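Local coordinates for protein alpha-acetolactate decarboxylase (PDB 5XNE) that converts (2S)-2-acetolactate into (R)-acetoin with release of carbon dioxide, a step on the route from pyruvate to butanediol, at residues Q6-T11 against G166-S170; G20-S25 against V64-S70; K29-I35 against C73-F78; F38-G43 against Y53-S57; I112-F118 against V151-G157. All blocks are in the same frame, centred on the assembly; numbering follows the deposited sequence.

Interaction 1. Residues Q6-T11 against G166-S170; sequences QVSTMT and GIAVS
M10 and T11 give their backbone N-H groups to two successive carbonyls of the loop G166-S170. M10 N bonds I167 O at 2.9 Å and comes from above the carbonyl plane, not on a lone pair. T11 N bonds G166 O at 3.1 Å, and here the donor lies in the carbonyl plane. A weaker C-H contact runs from T9 CA to I167 O at 3.4 Å. The donors sit in the first turn of helix 10-14, where backbone N-H groups lack acceptors within the helix. T9 is the N-cap, with OG1 turned to S12 N. The receiving loop leads into strand 171-178, which carries the zinc ligands H173 and H175.

Q6 supplies the other polar side chain. Its chain bends at CB-CG (chi2 57°), and the amide turns back so that NE2 bonds S8 O at 3.1 Å. OE1 bonds S74 OG. With an alanine here, the S8 carbonyl and the S74 hydroxyl would probably both lose this partner, and a gap would open beside I167.

The apolar contacts are spread out. Q6 CG meets I167 CG2 at 3.8 Å. M10 SD lies 4.1 Å from V169 CG2, and I229 of helix 225-232 touches both side chains. T11 CG2 rests 3.7 Å from G166 CA. Y163 of the second subunit packs on T9, T11 and I167.

Interaction 2. Residues G20-S25 against V64-S70; sequences GDFELS and VQNGDRS
F22 and E23 pair with S70 and R69 in a small two-stranded antiparallel sheet. F22-S70 is the hydrogen-bonded pair and E23-R69 the non-hydrogen-bonded one. S70 N bonds F22 O at 2.9 Å. Beyond the strands, L24 N gives a nearly straight bond (173°) to D68 O at 2.8 Å.

R69 reaches across to G20, just before strand 22-23. Its chain bends at chi3 (57°), and NE and NH2 both grip one atom, G20 O. NE reaches it at 3.0 Å in the carbonyl plane, and NH2 comes from above that plane. G20 has no CB; one there would run into S70 O.

L24 is the main apolar contact. Its CD1 meets V64 CG1 at 3.9 Å, and the two side chains cross at about a right angle. E23 fits tightly over N66 and G67, with CG 3.0 Å from N66 O and OE2 3.1 Å from G67 CA, but no hydrogen bond joins it to them. An alanine in place of E23 would probably leave a gap over N66 and G67.

D68 OD2 accepts from Q65 N within the loop, and OD1 forms a salt bridge with R54. At the other end one water joins the strands: it accepts from F22 N and donates to S70 O at 2.8 Å.

Interaction 3. Residues K29-I35 against C73-F78; sequences KYGDFGI and CSFTFF
F33 and F78 meet obliquely in the buried part of this antiparallel pair, their planes at 32°. F78 CD2 is 3.4 Å from F33 CD2, over one F33 face. G34 faces F75, and any CB on it would strike S74 O and the F75 ring. D32 and F33 both face T76, a classic beta bulge. Regular pairing resumes beyond it, with S74 N on I35 O at 2.9 Å.

The side of D32, F77 and K29 is more open, yet firmly bonded. G31 packs flat on F77, its CA 3.5 Å from the ring centroid. With CG set between the backbone N and carbonyl carbon (chi1 52°), the D32 carboxylate reaches across. OD1 takes a nearly straight bond from F78 N at 2.9 Å, on its syn side. One water donates to both D32 OD2 and F78 O.

The side chain of I35 is about 5 Å from the zinc ion. F33 meets F158 of strand 151-160 edge-to-face. F78 touches strands 109-115 and 195-208, and the Y30 ring stacks on Y5 of strand 3-7.

Interaction 4. Residues F38-G43 against Y53-S57; sequences FNKLDG and YRLRS
The F38 ring and the R54 guanidinium lie stacked, their planes 26° apart. R54 CZ is 3.9 Å from the ring centroid, off-centre, in a cation-pi contact. R54 CG adds a CH-pi contact over the same ring, 3.7 Å from the centroid.

D42 is held by two arginines. R56 takes its carboxylate side-on with two nearly straight bonds: NE to OD1 at 2.8 Å and NH2 to OD2 at 2.9 Å. The guanidinium and carboxylate planes are tilted 38° to each other. R54 NH1 bonds the D42 backbone O at 2.9 Å, in the carbonyl plane and on a lone pair. NH1 also lies 3.5 Å from D42 OD2, but that oxygen is well out of the guanidinium plane, with no N-H aimed at it, so only charge acts there. The two arginines probably keep this carboxylate ionised.

Further out, the R54 chain turns at chi3 (-57°), which lays the guanidinium back on F38. Its NH2 makes a salt bridge to D68, and a water ties NH1 to N39 O. CD of R54 lies over one face of the R56 guanidinium. D42 itself is centred in an inverse gamma turn closed by G43 N to L41 O at 2.8 Å.

The loop joins strands 33-37 and 44-48. Strand 51-56 lies between 44-48 and 60-63, and F38 packs on L45 and L24.

Interaction 5. Residues I112-F118 against V151-G157; sequences IRIDGLF and VRGTIVG
The F118 ring turns its edge to backbone oxygens, with CD1 3.6 Å from V151 O and CE1 3.7 Å from G153 O. Obliquely to the ring, I155 CD1 comes within 3.5 Å of CE2. The R113 guanidinium has D115 OD1 in plane at its edge, and T154 CG2 stands oblique to it.

D115 OD1 carries three bonds. R113 grips it side-on with NE and NH2. NE, at 2.9 Å, uses the syn lone pair. T154 OG1 donates to the same oxygen at 2.6 Å, nearly along its C-O axis. R113 reaches D115 fully extended, and its NH1 makes a salt bridge to D49.

The backbones form an antiparallel ladder from I112-G157 to F118-V151, with I114 N on I155 O at 2.8 Å. At G116 the chain turns a corner, yet G116 still pairs with G153 in both directions.

I112, I114 and I155 face strands 171-178, 184-192 and 195-208. R113, T154 and V156 face F48 of strand 44-48.

How the interactions relate
Interactions 1 and 3 are buried, while 2, 4 and 5 are partly exposed. Strands 3-7 and 73-76 lie side by side, so interactions 1 and 3 share a sheet. F22 of interaction 2 packs against V7 of interaction 1 and F75 and Y30 of interaction 3. N39 of interaction 4 bonds G20 and R69 of interaction 2, and L24 meets F38. F33 of interaction 3 packs on V156 of interaction 5. Interactions 1 and 5 lie on opposite sides of the chain's centre. The chemistry differs: helix-start bonds in 1, strand pairing and arginine on a carbonyl in 2, strand pairing with aromatic packing in 3, arginines on carbonyl, carboxylate and ring in 4, and a ladder with an arginine-aspartate pair in 5.

Interaction 1. Residues Q6-T11 against G166-S170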
# COMPACT_ATOMS: atom_id res chain seq x y z
N GLN B 6 -0.79 -0.29 -9.31
CA GLN B 6 0.02 0.87 -8.90
C GLN B 6 1.49 0.64 -9.23
O GLN B 6 2.12 -0.27 -8.69
CB GLN B 6 -0.17 1.13 -7.40
CG GLN B 6 0.64 2.27 -6.85
CD GLN B 6 0.37 3.56 -7.56
OE1 GLN B 6 -0.78 3.97 -7.70
NE2 GLN B 6 1.43 4.23 -8.02
N VAL B 7 2.03 1.48 -10.11
CA VAL B 7 3.43 1.38 -10.51
C VAL B 7 4.27 2.32 -9.63
O VAL B 7 4.16 3.54 -9.72
CB VAL B 7 3.61 1.73 -12.01
CG1 VAL B 7 5.08 1.85 -12.37
CG2 VAL B 7 2.93 0.67 -12.88
N SER B 8 5.05 1.70 -8.74
CA SER B 8 5.96 2.38 -7.80
C SER B 8 5.26 3.34 -6.84
O SER B 8 4.03 3.28 -6.67
CB SER B 8 7.06 3.13 -8.57
OG SER B 8 8.16 3.44 -7.72
N THR B 9 6.03 4.20 -6.17
CA THR B 9 5.48 5.03 -5.10
C THR B 9 5.69 6.52 -5.32
O THR B 9 6.67 6.95 -5.95
CB THR B 9 6.09 4.69 -3.71
OG1 THR B 9 7.42 5.22 -3.62
CG2 THR B 9 6.10 3.18 -3.49
N MET B 10 4.79 7.31 -4.76
CA MET B 10 4.91 8.75 -4.85
C MET B 10 6.16 9.23 -4.10
O MET B 10 6.82 10.17 -4.53
CB MET B 10 3.66 9.45 -4.28
CG MET B 10 3.69 10.95 -4.41
SD MET B 10 3.65 11.45 -6.15
CE MET B 10 3.88 13.22 -5.99
N THR B 11 6.49 8.56 -3.00
CA THR B 11 7.67 9.00 -2.27
C THR B 11 8.97 8.75 -3.05
O THR B 11 9.95 9.49 -2.85
CB THR B 11 7.77 8.33 -0.91
OG1 THR B 11 7.78 6.91 -1.07
CG2 THR B 11 6.59 8.77 -0.02
N GLY B 166 1.51 8.41 0.12
CA GLY B 166 2.91 8.07 -0.00
C GLY B 166 3.17 6.94 -0.99
O GLY B 166 4.15 7.01 -1.74
N ILE B 167 2.32 5.91 -1.02
CA ILE B 167 2.32 5.02 -2.16
C ILE B 167 1.68 5.75 -3.34
O ILE B 167 2.31 5.95 -4.38
CB ILE B 167 1.57 3.71 -1.88
CG1 ILE B 167 2.37 2.88 -0.87
CG2 ILE B 167 1.37 2.93 -3.18
CD1 ILE B 167 1.60 1.68 -0.33
N ALA B 168 0.44 6.18 -3.16
CA ALA B 168 -0.21 7.05 -4.13
C ALA B 168 -0.49 8.40 -3.46
O ALA B 168 0.09 8.72 -2.42
CB ALA B 168 -1.48 6.42 -4.65
N VAL B 169 -1.37 9.20 -4.05
CA VAL B 169 -1.72 10.48 -3.48
C VAL B 169 -3.08 10.40 -2.82
O VAL B 169 -4.09 10.21 -3.49
CB VAL B 169 -1.73 11.59 -4.56
CG1 VAL B 169 -2.17 12.91 -3.94
CG2 VAL B 169 -0.35 11.72 -5.20
N SER B 170 -3.11 10.49 -1.49
CA SER B 170 -4.35 10.43 -0.72
C SER B 170 -5.36 11.46 -1.22
O SER B 170 -5.00 12.60 -1.55
CB SER B 170 -4.06 10.67 0.77
OG SER B 170 -5.25 10.68 1.52

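Interaction 2. Residues G20-S25 against V64-S70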
# COMPACT_ATOMS: atom_id res chain seq x y z
N GLY B 20 11.77 4.97 -14.39
CA GLY B 20 11.32 3.64 -14.00
C GLY B 20 11.56 2.63 -15.11
O GLY B 20 12.15 2.94 -16.14
N ASP B 21 11.09 1.40 -14.89
CA ASP B 21 11.21 0.37 -15.91
C ASP B 21 9.87 -0.13 -16.43
O ASP B 21 9.82 -1.06 -17.24
CB ASP B 21 12.05 -0.81 -15.39
CG ASP B 21 11.41 -1.51 -14.21
OD1 ASP B 21 10.43 -0.99 -13.64
OD2 ASP B 21 11.91 -2.60 -13.84
N PHE B 22 8.77 0.48 -15.99
CA PHE B 22 7.47 0.08 -16.52
C PHE B 22 7.28 0.55 -17.96
O PHE B 22 7.35 1.75 -18.25
CB PHE B 22 6.32 0.62 -15.66
CG PHE B 22 4.96 0.21 -16.18
CD1 PHE B 22 4.43 -1.03 -15.88
CD2 PHE B 22 4.21 1.08 -16.95
CE1 PHE B 22 3.17 -1.40 -16.36
CE2 PHE B 22 2.95 0.72 -17.43
CZ PHE B 22 2.44 -0.52 -17.13
N GLU B 23 7.02 -0.40 -18.84
CA GLU B 23 6.87 -0.12 -20.26
C GLU B 23 5.41 0.00 -20.63
O GLU B 23 4.63 -0.93 -20.38
CB GLU B 23 7.53 -1.22 -21.07
CG GLU B 23 7.63 -0.92 -22.55
CD GLU B 23 8.98 -1.29 -23.10
OE1 GLU B 23 9.83 -1.78 -22.31
OE2 GLU B 23 9.21 -1.10 -24.32
N LEU B 24 5.03 1.13 -21.23
CA LEU B 24 3.61 1.40 -21.49
C LEU B 24 3.03 0.44 -22.54
O LEU B 24 1.82 0.37 -22.72
CB LEU B 24 3.40 2.88 -21.90
CG LEU B 24 3.69 3.91 -20.78
CD1 LEU B 24 3.06 5.32 -20.92
CD2 LEU B 24 3.28 3.37 -19.46
N SER B 25 3.88 -0.33 -23.21
CA SER B 25 3.36 -1.40 -24.05
C SER B 25 2.52 -2.38 -23.22
O SER B 25 1.68 -3.10 -23.76
CB SER B 25 4.49 -2.15 -24.74
OG SER B 25 5.20 -2.94 -23.81
N VAL B 64 0.43 7.37 -26.45
CA VAL B 64 1.56 6.61 -25.93
C VAL B 64 1.86 5.46 -26.87
O VAL B 64 0.98 4.96 -27.60
CB VAL B 64 1.30 6.07 -24.51
CG1 VAL B 64 0.96 7.22 -23.55
CG2 VAL B 64 0.23 5.02 -24.53
N GLN B 65 3.11 5.03 -26.87
CA GLN B 65 3.54 3.93 -27.70
C GLN B 65 4.40 2.94 -26.91
O GLN B 65 4.85 3.23 -25.79
CB GLN B 65 4.31 4.46 -28.93
CG GLN B 65 5.59 5.20 -28.61
CD GLN B 65 6.32 5.70 -29.86
OE1 GLN B 65 5.72 5.88 -30.92
NE2 GLN B 65 7.63 5.91 -29.74
N ASN B 66 4.61 1.78 -27.53
CA ASN B 66 5.48 0.68 -27.10
C ASN B 66 6.54 0.94 -26.02
O ASN B 66 6.40 0.49 -24.89
CB ASN B 66 6.19 0.11 -28.34
CG ASN B 66 5.24 -0.59 -29.31
OD1 ASN B 66 4.85 -1.74 -29.10
ND2 ASN B 66 4.87 0.10 -30.39
N GLY B 67 7.61 1.65 -26.37
CA GLY B 67 8.73 1.76 -25.45
C GLY B 67 8.73 2.99 -24.56
O GLY B 67 9.76 3.37 -24.01
N ASP B 68 7.58 3.65 -24.44
CA ASP B 68 7.43 4.70 -23.44
C ASP B 68 7.58 4.07 -22.05
O ASP B 68 7.04 2.99 -21.79
CB ASP B 68 6.08 5.41 -23.57
CG ASP B 68 5.96 6.25 -24.84
OD1 ASP B 68 7.00 6.60 -25.46
OD2 ASP B 68 4.81 6.58 -25.19
N ARG B 69 8.33 4.73 -21.17
CA ARG B 69 8.57 4.20 -19.82
C ARG B 69 8.02 5.14 -18.76
O ARG B 69 7.91 6.35 -18.99
CB ARG B 69 10.06 3.97 -19.57
CG ARG B 69 10.70 2.91 -20.48
CD ARG B 69 12.24 2.84 -20.35
NE ARG B 69 12.77 2.59 -19.01
CZ ARG B 69 14.06 2.35 -18.75
NH1 ARG B 69 14.94 2.33 -19.75
NH2 ARG B 69 14.48 2.12 -17.50
N SER B 70 7.70 4.60 -17.59
CA SER B 70 7.20 5.41 -16.48
C SER B 70 7.78 5.02 -15.13
O SER B 70 7.90 3.84 -14.84
CB SER B 70 5.68 5.32 -16.39
OG SER B 70 5.25 6.03 -15.24
O HOH W 1 8.68 1.76 -13.09

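Interaction 3. Residues K29-I35 against C73-F78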
# COMPACT_ATOMS: atom_id res chain seq x y z
N LYS B 29 -2.43 -4.91 -20.33
CA LYS B 29 -2.49 -6.02 -19.40
C LYS B 29 -3.10 -5.64 -18.05
O LYS B 29 -3.54 -6.51 -17.30
CB LYS B 29 -1.09 -6.60 -19.14
CG LYS B 29 -0.33 -7.03 -20.40
CD LYS B 29 1.03 -7.63 -20.02
CE LYS B 29 1.73 -8.23 -21.24
NZ LYS B 29 1.95 -7.23 -22.33
N TYR B 30 -3.08 -4.34 -17.73
CA TYR B 30 -3.39 -3.90 -16.36
C TYR B 30 -4.53 -2.91 -16.26
O TYR B 30 -5.04 -2.66 -15.17
CB TYR B 30 -2.14 -3.28 -15.72
CG TYR B 30 -1.01 -4.26 -15.62
CD1 TYR B 30 -1.10 -5.38 -14.80
CD2 TYR B 30 0.16 -4.07 -16.36
CE1 TYR B 30 -0.07 -6.29 -14.71
CE2 TYR B 30 1.20 -4.96 -16.27
CZ TYR B 30 1.08 -6.07 -15.45
OH TYR B 30 2.13 -6.96 -15.36
N GLY B 31 -4.94 -2.32 -17.38
CA GLY B 31 -6.07 -1.43 -17.32
C GLY B 31 -6.39 -0.76 -18.64
O GLY B 31 -5.62 -0.84 -19.60
N ASP B 32 -7.54 -0.10 -18.66
CA ASP B 32 -7.91 0.74 -19.79
C ASP B 32 -8.12 2.19 -19.37
O ASP B 32 -8.65 3.00 -20.12
CB ASP B 32 -9.19 0.21 -20.45
CG ASP B 32 -10.33 0.00 -19.46
OD1 ASP B 32 -10.42 0.72 -18.44
OD2 ASP B 32 -11.15 -0.91 -19.72
N PHE B 33 -7.67 2.51 -18.15
CA PHE B 33 -7.93 3.79 -17.51
C PHE B 33 -6.75 4.08 -16.59
O PHE B 33 -6.30 3.18 -15.89
CB PHE B 33 -9.23 3.68 -16.72
CG PHE B 33 -9.63 4.92 -15.97
CD1 PHE B 33 -9.03 5.25 -14.75
CD2 PHE B 33 -10.69 5.70 -16.42
CE1 PHE B 33 -9.43 6.36 -14.04
CE2 PHE B 33 -11.11 6.80 -15.71
CZ PHE B 33 -10.49 7.12 -14.49
N GLY B 34 -6.24 5.30 -16.59
CA GLY B 34 -5.20 5.63 -15.62
C GLY B 34 -4.55 6.98 -15.80
O GLY B 34 -4.85 7.72 -16.75
N ILE B 35 -3.66 7.31 -14.85
CA ILE B 35 -2.93 8.58 -14.84
C ILE B 35 -1.51 8.32 -14.33
O ILE B 35 -1.21 7.26 -13.80
CB ILE B 35 -3.59 9.65 -13.94
CG1 ILE B 35 -3.69 9.17 -12.49
CG2 ILE B 35 -4.97 10.04 -14.47
CD1 ILE B 35 -4.09 10.27 -11.50
N CYS B 73 2.72 5.55 -12.08
CA CYS B 73 1.43 5.64 -12.74
C CYS B 73 0.48 4.66 -12.06
O CYS B 73 0.90 3.82 -11.24
CB CYS B 73 1.55 5.36 -14.26
SG CYS B 73 2.59 3.96 -14.75
N SER B 74 -0.82 4.79 -12.37
CA SER B 74 -1.87 4.01 -11.74
C SER B 74 -2.87 3.61 -12.83
O SER B 74 -3.26 4.46 -13.62
CB SER B 74 -2.59 4.81 -10.65
OG SER B 74 -1.70 5.44 -9.73
N PHE B 75 -3.29 2.34 -12.84
CA PHE B 75 -4.22 1.84 -13.87
C PHE B 75 -5.34 1.02 -13.28
O PHE B 75 -5.21 0.44 -12.21
CB PHE B 75 -3.49 0.96 -14.89
CG PHE B 75 -2.34 1.64 -15.54
CD1 PHE B 75 -2.56 2.55 -16.57
CD2 PHE B 75 -1.05 1.38 -15.13
CE1 PHE B 75 -1.49 3.21 -17.17
CE2 PHE B 75 0.02 2.03 -15.73
CZ PHE B 75 -0.20 2.93 -16.75
N THR B 76 -6.46 0.95 -14.01
CA THR B 76 -7.49 -0.01 -13.65
C THR B 76 -8.31 -0.32 -14.88
O THR B 76 -8.23 0.41 -15.89
CB THR B 76 -8.40 0.52 -12.54
OG1 THR B 76 -9.11 -0.57 -11.94
CG2 THR B 76 -9.40 1.53 -13.08
N PHE B 77 -9.08 -1.39 -14.81
CA PHE B 77 -10.09 -1.65 -15.82
C PHE B 77 -11.37 -1.03 -15.29
O PHE B 77 -11.98 -1.53 -14.33
CB PHE B 77 -10.24 -3.15 -16.09
CG PHE B 77 -9.12 -3.72 -16.90
CD1 PHE B 77 -9.00 -3.42 -18.25
CD2 PHE B 77 -8.17 -4.53 -16.30
CE1 PHE B 77 -7.95 -3.94 -19.00
CE2 PHE B 77 -7.11 -5.05 -17.04
CZ PHE B 77 -7.00 -4.76 -18.38
N PHE B 78 -11.76 0.08 -15.91
CA PHE B 78 -12.85 0.90 -15.42
C PHE B 78 -14.18 0.21 -15.67
O PHE B 78 -14.43 -0.29 -16.77
CB PHE B 78 -12.81 2.27 -16.09
CG PHE B 78 -13.71 3.28 -15.45
CD1 PHE B 78 -15.07 3.33 -15.73
CD2 PHE B 78 -13.19 4.22 -14.57
CE1 PHE B 78 -15.89 4.27 -15.14
CE2 PHE B 78 -13.99 5.17 -13.97
CZ PHE B 78 -15.35 5.20 -14.26
O HOH W 2 -12.96 -2.13 -18.01

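Interaction 4. Residues F38-G43 against Y53-S57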
# COMPACT_ATOMS: atom_id res chain seq x y z
N PHE B 38 5.82 10.09 -16.93
CA PHE B 38 6.72 9.35 -17.80
C PHE B 38 8.14 9.47 -17.28
O PHE B 38 8.42 10.31 -16.43
CB PHE B 38 6.67 9.88 -19.23
CG PHE B 38 5.35 9.68 -19.91
CD1 PHE B 38 4.27 10.50 -19.62
CD2 PHE B 38 5.20 8.69 -20.86
CE1 PHE B 38 3.05 10.30 -20.24
CE2 PHE B 38 3.98 8.50 -21.50
CZ PHE B 38 2.91 9.30 -21.19
N ASN B 39 9.04 8.65 -17.82
CA ASN B 39 10.45 8.78 -17.45
C ASN B 39 10.94 10.20 -17.72
O ASN B 39 10.49 10.87 -18.66
CB ASN B 39 11.30 7.75 -18.19
CG ASN B 39 11.36 6.43 -17.44
OD1 ASN B 39 10.48 6.12 -16.62
ND2 ASN B 39 12.40 5.63 -17.71
N LYS B 40 11.83 10.65 -16.84
CA LYS B 40 12.38 12.01 -16.85
C LYS B 40 11.33 13.08 -16.54
O LYS B 40 11.62 14.27 -16.69
CB LYS B 40 13.04 12.31 -18.20
CG LYS B 40 13.86 11.16 -18.79
CD LYS B 40 14.66 11.63 -20.01
CE LYS B 40 15.80 12.54 -19.55
NZ LYS B 40 16.74 11.88 -18.60
N LEU B 41 10.15 12.68 -16.04
CA LEU B 41 9.00 13.59 -15.88
C LEU B 41 8.64 14.27 -17.20
O LEU B 41 8.17 15.40 -17.22
CB LEU B 41 9.26 14.68 -14.83
CG LEU B 41 9.45 14.28 -13.38
CD1 LEU B 41 9.47 15.55 -12.52
CD2 LEU B 41 8.35 13.33 -12.92
N ASP B 42 8.83 13.56 -18.31
CA ASP B 42 8.54 14.12 -19.62
C ASP B 42 7.05 14.00 -19.91
O ASP B 42 6.61 13.14 -20.67
CB ASP B 42 9.38 13.41 -20.68
CG ASP B 42 9.24 14.03 -22.06
OD1 ASP B 42 8.62 15.10 -22.19
OD2 ASP B 42 9.77 13.41 -23.01
N GLY B 43 6.28 14.87 -19.27
CA GLY B 43 4.85 14.93 -19.51
C GLY B 43 3.96 14.19 -18.52
O GLY B 43 4.43 13.42 -17.67
N TYR B 53 -2.55 9.07 -23.48
CA TYR B 53 -1.82 10.20 -24.05
C TYR B 53 -0.72 10.71 -23.14
O TYR B 53 -0.84 10.62 -21.90
CB TYR B 53 -2.77 11.35 -24.36
CG TYR B 53 -3.74 11.06 -25.47
CD1 TYR B 53 -4.94 10.43 -25.22
CD2 TYR B 53 -3.44 11.43 -26.79
CE1 TYR B 53 -5.84 10.16 -26.25
CE2 TYR B 53 -4.33 11.17 -27.82
CZ TYR B 53 -5.52 10.54 -27.54
OH TYR B 53 -6.39 10.28 -28.57
N ARG B 54 0.34 11.25 -23.75
CA ARG B 54 1.38 12.02 -23.08
C ARG B 54 1.11 13.51 -23.29
O ARG B 54 1.19 14.01 -24.42
CB ARG B 54 2.77 11.66 -23.63
CG ARG B 54 3.91 12.38 -22.92
CD ARG B 54 5.23 12.31 -23.72
NE ARG B 54 5.69 10.96 -24.02
CZ ARG B 54 6.70 10.35 -23.39
NH1 ARG B 54 7.33 10.97 -22.38
NH2 ARG B 54 7.07 9.13 -23.74
N LEU B 55 0.76 14.22 -22.23
CA LEU B 55 0.51 15.67 -22.32
C LEU B 55 1.77 16.45 -21.97
O LEU B 55 2.29 16.31 -20.86
CB LEU B 55 -0.63 16.08 -21.37
CG LEU B 55 -2.10 15.90 -21.74
CD1 LEU B 55 -2.55 16.96 -22.74
CD2 LEU B 55 -2.38 14.51 -22.28
N ARG B 56 2.26 17.26 -22.90
CA ARG B 56 3.48 18.03 -22.64
C ARG B 56 3.23 19.53 -22.52
O ARG B 56 2.19 20.05 -22.95
CB ARG B 56 4.51 17.80 -23.75
CG ARG B 56 5.20 16.45 -23.73
CD ARG B 56 6.36 16.46 -24.73
NE ARG B 56 7.21 15.28 -24.64
CZ ARG B 56 7.24 14.31 -25.55
NH1 ARG B 56 6.47 14.37 -26.64
NH2 ARG B 56 8.05 13.28 -25.38
N SER B 57 4.22 20.21 -21.96
CA SER B 57 4.17 21.64 -21.74
C SER B 57 4.09 22.50 -23.01
O SER B 57 3.79 23.69 -22.94
CB SER B 57 5.41 22.05 -20.97
O HOH W 3 9.80 9.81 -21.04

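Interaction 5. Residues I112-F118 against V151-G157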
# COMPACT_ATOMS: atom_id res chain seq x y z
N ILE B 112 -12.41 7.65 -11.01
CA ILE B 112 -13.47 8.61 -11.25
C ILE B 112 -13.23 9.37 -12.55
O ILE B 112 -12.10 9.74 -12.89
CB ILE B 112 -13.61 9.58 -10.07
CG1 ILE B 112 -14.75 10.58 -10.30
CG2 ILE B 112 -12.33 10.34 -9.85
CD1 ILE B 112 -15.07 11.41 -9.07
N ARG B 113 -14.33 9.60 -13.27
CA ARG B 113 -14.30 10.26 -14.55
C ARG B 113 -15.42 11.28 -14.64
O ARG B 113 -16.56 11.00 -14.28
CB ARG B 113 -14.43 9.22 -15.66
CG ARG B 113 -14.39 9.76 -17.04
CD ARG B 113 -14.51 8.61 -18.01
NE ARG B 113 -14.69 9.10 -19.36
CZ ARG B 113 -14.59 8.33 -20.44
NH1 ARG B 113 -14.28 7.05 -20.31
NH2 ARG B 113 -14.79 8.87 -21.63
N ILE B 114 -15.06 12.46 -15.11
CA ILE B 114 -15.98 13.56 -15.33
C ILE B 114 -15.95 13.88 -16.82
O ILE B 114 -14.91 14.27 -17.33
CB ILE B 114 -15.57 14.83 -14.57
CG1 ILE B 114 -15.85 14.78 -13.07
CG2 ILE B 114 -16.30 15.98 -15.10
CD1 ILE B 114 -15.52 16.11 -12.41
N ASP B 115 -17.08 13.74 -17.52
CA ASP B 115 -17.12 14.07 -18.93
C ASP B 115 -18.11 15.20 -19.16
O ASP B 115 -19.27 15.08 -18.81
CB ASP B 115 -17.52 12.87 -19.78
CG ASP B 115 -16.56 11.71 -19.63
OD1 ASP B 115 -15.48 11.75 -20.25
OD2 ASP B 115 -16.90 10.77 -18.89
N GLY B 116 -17.64 16.29 -19.75
CA GLY B 116 -18.55 17.39 -20.02
C GLY B 116 -17.84 18.70 -20.27
O GLY B 116 -16.77 18.73 -20.88
N LEU B 117 -18.46 19.79 -19.81
CA LEU B 117 -17.92 21.12 -20.01
C LEU B 117 -17.53 21.77 -18.71
O LEU B 117 -18.29 21.77 -17.74
CB LEU B 117 -18.94 22.01 -20.75
CG LEU B 117 -18.90 21.87 -22.27
CD1 LEU B 117 -19.42 20.51 -22.73
CD2 LEU B 117 -19.65 23.01 -22.96
N PHE B 118 -16.34 22.34 -18.69
CA PHE B 118 -15.81 22.96 -17.49
C PHE B 118 -15.68 24.44 -17.68
O PHE B 118 -15.09 24.89 -18.66
CB PHE B 118 -14.47 22.33 -17.14
CG PHE B 118 -14.54 20.85 -17.03
CD1 PHE B 118 -14.33 20.06 -18.14
CD2 PHE B 118 -14.86 20.26 -15.83
CE1 PHE B 118 -14.42 18.70 -18.06
CE2 PHE B 118 -14.94 18.90 -15.75
CZ PHE B 118 -14.72 18.12 -16.86
N VAL B 151 -14.27 24.83 -21.46
CA VAL B 151 -13.65 23.82 -22.31
C VAL B 151 -14.36 22.48 -22.13
O VAL B 151 -14.78 22.14 -21.02
CB VAL B 151 -12.13 23.70 -21.99
CG1 VAL B 151 -11.91 23.34 -20.50
CG2 VAL B 151 -11.45 22.69 -22.90
N ARG B 152 -14.53 21.76 -23.23
CA ARG B 152 -15.12 20.43 -23.20
C ARG B 152 -14.00 19.40 -23.11
O ARG B 152 -12.95 19.56 -23.74
CB ARG B 152 -15.98 20.19 -24.44
CG ARG B 152 -16.62 18.81 -24.54
CD ARG B 152 -17.44 18.67 -25.82
NE ARG B 152 -16.64 19.02 -26.99
CZ ARG B 152 -16.58 18.31 -28.11
NH1 ARG B 152 -17.29 17.19 -28.22
NH2 ARG B 152 -15.81 18.71 -29.12
N GLY B 153 -14.20 18.35 -22.32
CA GLY B 153 -13.21 17.29 -22.22
C GLY B 153 -13.52 16.33 -21.08
O GLY B 153 -14.67 16.14 -20.68
N THR B 154 -12.46 15.75 -20.53
CA THR B 154 -12.60 14.71 -19.53
C THR B 154 -11.60 14.92 -18.42
O THR B 154 -10.41 15.08 -18.68
CB THR B 154 -12.37 13.31 -20.15
OG1 THR B 154 -13.36 13.06 -21.15
CG2 THR B 154 -12.44 12.21 -19.08
N ILE B 155 -12.08 14.96 -17.18
CA ILE B 155 -11.22 14.86 -16.00
C ILE B 155 -11.28 13.42 -15.53
O ILE B 155 -12.35 12.84 -15.42
CB ILE B 155 -11.65 15.80 -14.88
CG1 ILE B 155 -11.41 17.26 -15.29
CG2 ILE B 155 -10.91 15.47 -13.59
CD1 ILE B 155 -11.85 18.28 -14.25
N VAL B 156 -10.12 12.84 -15.26
CA VAL B 156 -10.03 11.43 -14.93
C VAL B 156 -8.93 11.19 -13.90
O VAL B 156 -7.86 11.80 -13.96
CB VAL B 156 -9.77 10.66 -16.20
CG1 VAL B 156 -8.76 11.35 -16.90
CG2 VAL B 156 -9.16 9.39 -15.94
N GLY B 157 -9.20 10.31 -12.94
CA GLY B 157 -8.19 10.00 -11.95
C GLY B 157 -8.72 9.08 -10.89
O GLY B 157 -9.60 8.26 -11.15